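Local structure of serine-rich Repeat Adhesion Glycoprotein (Srr1) (4MBO) at residues Tyr210-Asp216 and Val296-Ser302; Pro161-Glu165 and Pro195-Glu199. The protein is a streptococcal surface adhesin that binds fibrinogen, probably through its tandem immunoglobulin-like domains by a dock, lock and latch mechanism. The contacts are given in a common frame with arbitrary orientation. Numbering follows the deposited sequence.

Interaction 1 of 2, residues Tyr210-Asp216 and Val296-Ser302; sequences YTIIGSD and VLYSTVS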
# COMPACT_ATOMS: atom_id res chain seq x y z
N TYR A 210 -11.25 -23.56 -8.17
CA TYR A 210 -11.77 -22.86 -6.99
C TYR A 210 -10.72 -21.88 -6.46
O TYR A 210 -9.52 -22.02 -6.71
CB TYR A 210 -12.12 -23.81 -5.83
CG TYR A 210 -13.23 -24.77 -6.04
CD1 TYR A 210 -13.02 -25.96 -6.74
CD2 TYR A 210 -14.50 -24.56 -5.49
CE1 TYR A 210 -14.04 -26.87 -6.92
CE2 TYR A 210 -15.53 -25.47 -5.69
CZ TYR A 210 -15.28 -26.63 -6.40
OH TYR A 210 -16.25 -27.58 -6.62
N THR A 211 -11.21 -20.87 -5.76
CA THR A 211 -10.35 -19.98 -4.96
C THR A 211 -10.77 -20.08 -3.50
O THR A 211 -11.93 -19.90 -3.17
CB THR A 211 -10.35 -18.54 -5.44
OG1 THR A 211 -9.56 -18.46 -6.62
CG2 THR A 211 -9.78 -17.60 -4.38
N ILE A 212 -9.81 -20.48 -2.65
CA ILE A 212 -10.01 -20.55 -1.24
C ILE A 212 -9.18 -19.41 -0.62
O ILE A 212 -8.01 -19.19 -0.96
CB ILE A 212 -9.49 -21.86 -0.62
CG1 ILE A 212 -9.95 -23.11 -1.39
CG2 ILE A 212 -9.86 -21.90 0.86
CD1 ILE A 212 -11.40 -23.17 -1.68
N ILE A 213 -9.82 -18.69 0.30
CA ILE A 213 -9.16 -17.62 1.06
C ILE A 213 -9.29 -18.04 2.52
O ILE A 213 -10.40 -18.33 3.01
CB ILE A 213 -9.83 -16.27 0.81
CG1 ILE A 213 -9.55 -15.87 -0.66
CG2 ILE A 213 -9.31 -15.22 1.78
CD1 ILE A 213 -10.47 -14.81 -1.21
N GLY A 214 -8.17 -18.11 3.23
CA GLY A 214 -8.21 -18.55 4.62
C GLY A 214 -6.98 -18.05 5.35
O GLY A 214 -6.34 -17.11 4.87
N SER A 215 -6.70 -18.64 6.51
CA SER A 215 -5.50 -18.24 7.26
C SER A 215 -4.79 -19.48 7.80
O SER A 215 -5.42 -20.51 8.07
CB SER A 215 -5.82 -17.22 8.35
OG SER A 215 -6.82 -17.67 9.23
N ASP A 216 -3.47 -19.37 7.91
CA ASP A 216 -2.63 -20.48 8.35
C ASP A 216 -2.54 -20.55 9.88
O ASP A 216 -3.27 -21.33 10.50
CB ASP A 216 -1.23 -20.36 7.72
CG ASP A 216 -1.26 -20.52 6.19
OD1 ASP A 216 -1.78 -21.56 5.71
OD2 ASP A 216 -0.73 -19.63 5.47
N VAL A 296 -1.77 -14.36 9.13
CA VAL A 296 -1.36 -14.49 7.76
C VAL A 296 -2.53 -15.06 6.96
O VAL A 296 -3.01 -16.13 7.25
CB VAL A 296 -0.19 -15.47 7.64
CG1 VAL A 296 0.27 -15.57 6.19
CG2 VAL A 296 0.97 -15.05 8.55
N LEU A 297 -2.95 -14.34 5.93
CA LEU A 297 -4.01 -14.84 5.08
C LEU A 297 -3.37 -15.49 3.87
O LEU A 297 -2.26 -15.13 3.48
CB LEU A 297 -4.86 -13.68 4.60
CG LEU A 297 -5.77 -13.05 5.68
CD1 LEU A 297 -6.14 -11.62 5.28
CD2 LEU A 297 -6.98 -13.95 5.92
N TYR A 298 -4.10 -16.40 3.25
CA TYR A 298 -3.66 -17.01 2.01
C TYR A 298 -4.82 -17.10 1.05
O TYR A 298 -6.00 -17.02 1.44
CB TYR A 298 -3.12 -18.41 2.20
CG TYR A 298 -4.14 -19.44 2.64
CD1 TYR A 298 -4.95 -20.07 1.70
CD2 TYR A 298 -4.29 -19.81 3.98
CE1 TYR A 298 -5.89 -21.02 2.07
CE2 TYR A 298 -5.23 -20.77 4.36
CZ TYR A 298 -6.03 -21.38 3.41
OH TYR A 298 -7.00 -22.33 3.76
N SER A 299 -4.46 -17.21 -0.22
CA SER A 299 -5.43 -17.42 -1.31
C SER A 299 -4.94 -18.50 -2.23
O SER A 299 -3.73 -18.65 -2.45
CB SER A 299 -5.59 -16.15 -2.15
OG SER A 299 -6.04 -15.08 -1.35
N THR A 300 -5.88 -19.21 -2.86
CA THR A 300 -5.50 -20.23 -3.81
C THR A 300 -6.24 -20.12 -5.13
O THR A 300 -7.23 -19.43 -5.23
CB THR A 300 -5.85 -21.65 -3.30
OG1 THR A 300 -7.27 -21.87 -3.38
CG2 THR A 300 -5.35 -21.92 -1.90
N VAL A 301 -5.72 -20.87 -6.10
CA VAL A 301 -6.48 -21.27 -7.26
C VAL A 301 -6.21 -22.80 -7.20
O VAL A 301 -5.06 -23.25 -7.47
CB VAL A 301 -6.03 -20.66 -8.57
CG1 VAL A 301 -6.77 -21.32 -9.72
CG2 VAL A 301 -6.30 -19.18 -8.58
N SER A 302 -7.20 -23.57 -6.77
CA SER A 302 -6.96 -24.98 -6.45
C SER A 302 -8.24 -25.76 -6.47
O SER A 302 -9.28 -25.23 -6.80
CB SER A 302 -6.41 -25.08 -5.00
OG SER A 302 -7.40 -24.63 -4.01
O HOH W 1 -7.38 -22.75 6.27
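Main-chain hydrogen bonds tie the two antiparallel strands at two hydrogen-bonded pairs: Tyr-210 O accepts from Ser-302 N (2.8 Å) and Tyr-210 N donates to Ser-302 O (2.9 Å), while Gly-214 O takes Tyr-298 N at 2.9 Å and Gly-214 N gives to Tyr-298 O at 3.0 Å; beyond, Asp-216 N weakly bonds Val-296 O (3.3 Å). Between them, with the register unchanged, Thr-300 N still reaches Ile-212 O (2.9 Å), but Ile-212 N turns to the side-chain Thr-300 OG1 (3.0 Å), and Thr-211 OG1 takes over Thr-300 O (2.9 Å). The Tyr-298 ring lies over Gly-214, whose CA sits 4.0 Å from the ring centroid in a CH-pi contact; a CB there would clash with Tyr-298 OH. That hydroxyl also bonds Gln-306, and Ile-212 CG2 packs 4.2 Å from Tyr-298 CE1. On the other face, Ile-213, Ser-215, Leu-297 and Ser-299 point toward the sandwich interior, where Ile-213 and Leu-297 touch Tyr-189 of strand 186-202. Strands 269-272 and 309-316 flank the pair within its immunoglobulin-like sheet.

Interaction 2 of 2, residues Pro161-Glu165 and Pro195-Glu199; sequences PSVTE and PEGKE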
# COMPACT_ATOMS: atom_id res chain seq x y z
N PRO A 161 3.71 -13.50 -8.82
CA PRO A 161 2.71 -14.54 -8.54
C PRO A 161 3.26 -15.94 -8.36
O PRO A 161 4.37 -16.25 -8.81
CB PRO A 161 1.82 -14.49 -9.79
CG PRO A 161 1.95 -13.08 -10.27
CD PRO A 161 3.38 -12.74 -10.03
N SER A 162 2.48 -16.77 -7.66
CA SER A 162 2.75 -18.19 -7.55
C SER A 162 2.20 -18.79 -8.82
O SER A 162 1.08 -18.46 -9.21
CB SER A 162 2.01 -18.80 -6.37
OG SER A 162 2.55 -18.37 -5.15
N VAL A 163 2.96 -19.69 -9.44
CA VAL A 163 2.56 -20.33 -10.70
C VAL A 163 2.83 -21.83 -10.71
O VAL A 163 3.89 -22.27 -10.27
CB VAL A 163 3.39 -19.74 -11.86
CG1 VAL A 163 3.01 -20.36 -13.20
CG2 VAL A 163 3.26 -18.24 -11.91
N THR A 164 1.88 -22.59 -11.22
CA THR A 164 2.04 -24.02 -11.44
C THR A 164 1.73 -24.25 -12.91
O THR A 164 0.69 -23.82 -13.41
CB THR A 164 1.07 -24.85 -10.57
OG1 THR A 164 1.44 -24.71 -9.18
CG2 THR A 164 1.11 -26.29 -10.97
N GLU A 165 2.66 -24.89 -13.63
CA GLU A 165 2.48 -25.16 -15.05
C GLU A 165 2.86 -26.61 -15.32
O GLU A 165 4.03 -26.93 -15.57
CB GLU A 165 3.29 -24.19 -15.93
CG GLU A 165 3.17 -24.42 -17.45
CD GLU A 165 1.79 -24.13 -18.06
OE1 GLU A 165 0.99 -23.34 -17.50
OE2 GLU A 165 1.51 -24.65 -19.17
N PRO A 195 -3.21 -13.52 -12.51
CA PRO A 195 -2.52 -12.26 -12.77
C PRO A 195 -1.54 -12.31 -13.97
O PRO A 195 -1.19 -11.26 -14.55
CB PRO A 195 -1.74 -12.01 -11.47
CG PRO A 195 -1.58 -13.33 -10.85
CD PRO A 195 -2.87 -14.06 -11.18
N GLU A 196 -1.05 -13.50 -14.29
CA GLU A 196 -0.11 -13.67 -15.40
C GLU A 196 -0.77 -13.65 -16.80
O GLU A 196 -0.08 -13.56 -17.82
CB GLU A 196 0.65 -15.00 -15.24
CG GLU A 196 1.47 -15.10 -13.96
CD GLU A 196 2.79 -14.39 -14.08
OE1 GLU A 196 3.65 -14.90 -14.84
OE2 GLU A 196 2.98 -13.34 -13.42
N GLY A 197 -2.09 -13.74 -16.84
CA GLY A 197 -2.79 -13.76 -18.13
C GLY A 197 -2.39 -14.98 -18.96
O GLY A 197 -1.99 -14.85 -20.12
N LYS A 198 -2.50 -16.16 -18.34
CA LYS A 198 -2.19 -17.44 -18.97
C LYS A 198 -3.44 -18.31 -18.96
O LYS A 198 -4.41 -18.01 -18.27
CB LYS A 198 -1.12 -18.19 -18.16
CG LYS A 198 0.16 -17.44 -17.85
CD LYS A 198 1.09 -18.24 -16.92
CE LYS A 198 1.51 -19.57 -17.55
NZ LYS A 198 2.56 -20.31 -16.78
N GLU A 199 -3.44 -19.39 -19.73
CA GLU A 199 -4.54 -20.32 -19.61
C GLU A 199 -4.43 -20.96 -18.22
O GLU A 199 -3.32 -21.30 -17.76
CB GLU A 199 -4.45 -21.41 -20.67
CG GLU A 199 -4.68 -20.89 -22.08
CD GLU A 199 -6.10 -20.34 -22.30
OE1 GLU A 199 -7.04 -20.91 -21.70
OE2 GLU A 199 -6.28 -19.36 -23.09
O HOH W 2 0.49 -21.77 -15.41
O HOH W 3 -0.87 -21.92 -18.87
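This is a surface contact in which side chains bridge an edge strand and an irregular turn of the C-terminal adhesin domain. The segments run in roughly the same direction, their end-to-end directions 19° apart, but they do not pair as strands: the nearest CA atoms, of Pro-161 and Pro-195, are 7.1 Å apart. At this end the proline rings touch, CG of Pro-161 lying 3.6 Å from CG of Pro-195, and Glu-196 OE2 comes within 3.3 Å of Pro-161 CG. Both segments belong to one antiparallel sheet of the immunoglobulin-like fold, in which strand 169-181 pairs with both strand 162-165 and strand 186-202. Residues 195-199 interrupt the latter strand, Gly-197 adopting positive phi, and the detour brings the side chains of Glu-196 and Lys-198 to Val-163. Lys-198 NZ lies 3.6 Å from Val-163 CG1 and forms a long salt bridge with Glu-165 OE1 (3.5 Å), its hydrogen bond weak. One water reinforces the ion pair, accepting from Lys-198 NZ (2.9 Å) and donating to Glu-165 OE1 (2.7 Å) and Thr-164 O (2.9 Å); a second links Glu-165 OE1 to Glu-199 O. Glu-165 OE2 has its own salt bridge to Lys-170.

Along the chain, interaction 2 closes at Glu-199 before interaction 1 opens at Tyr-210, strand 186-202 leading directly into strand 210-215. Their centres are 16 Å apart and their nearest atoms about 7 Å apart, without touching. Each belongs to a different sheet: interaction 1 pairs two inner strands, whereas interaction 2 decorates the exposed margin of the sheet containing strand 186-202. That strand relates them, supplying the turn of interaction 2 and, through Tyr-189, Thr-191 and Ile-193, packing against interaction 1. Strand 162-165 adds a second tie, since Ser-162 and Thr-164 bond to strand 309-316, the neighbour of strand 295-302. Interaction 1 thus lies in the buried part of the domain, and interaction 2 on its surface.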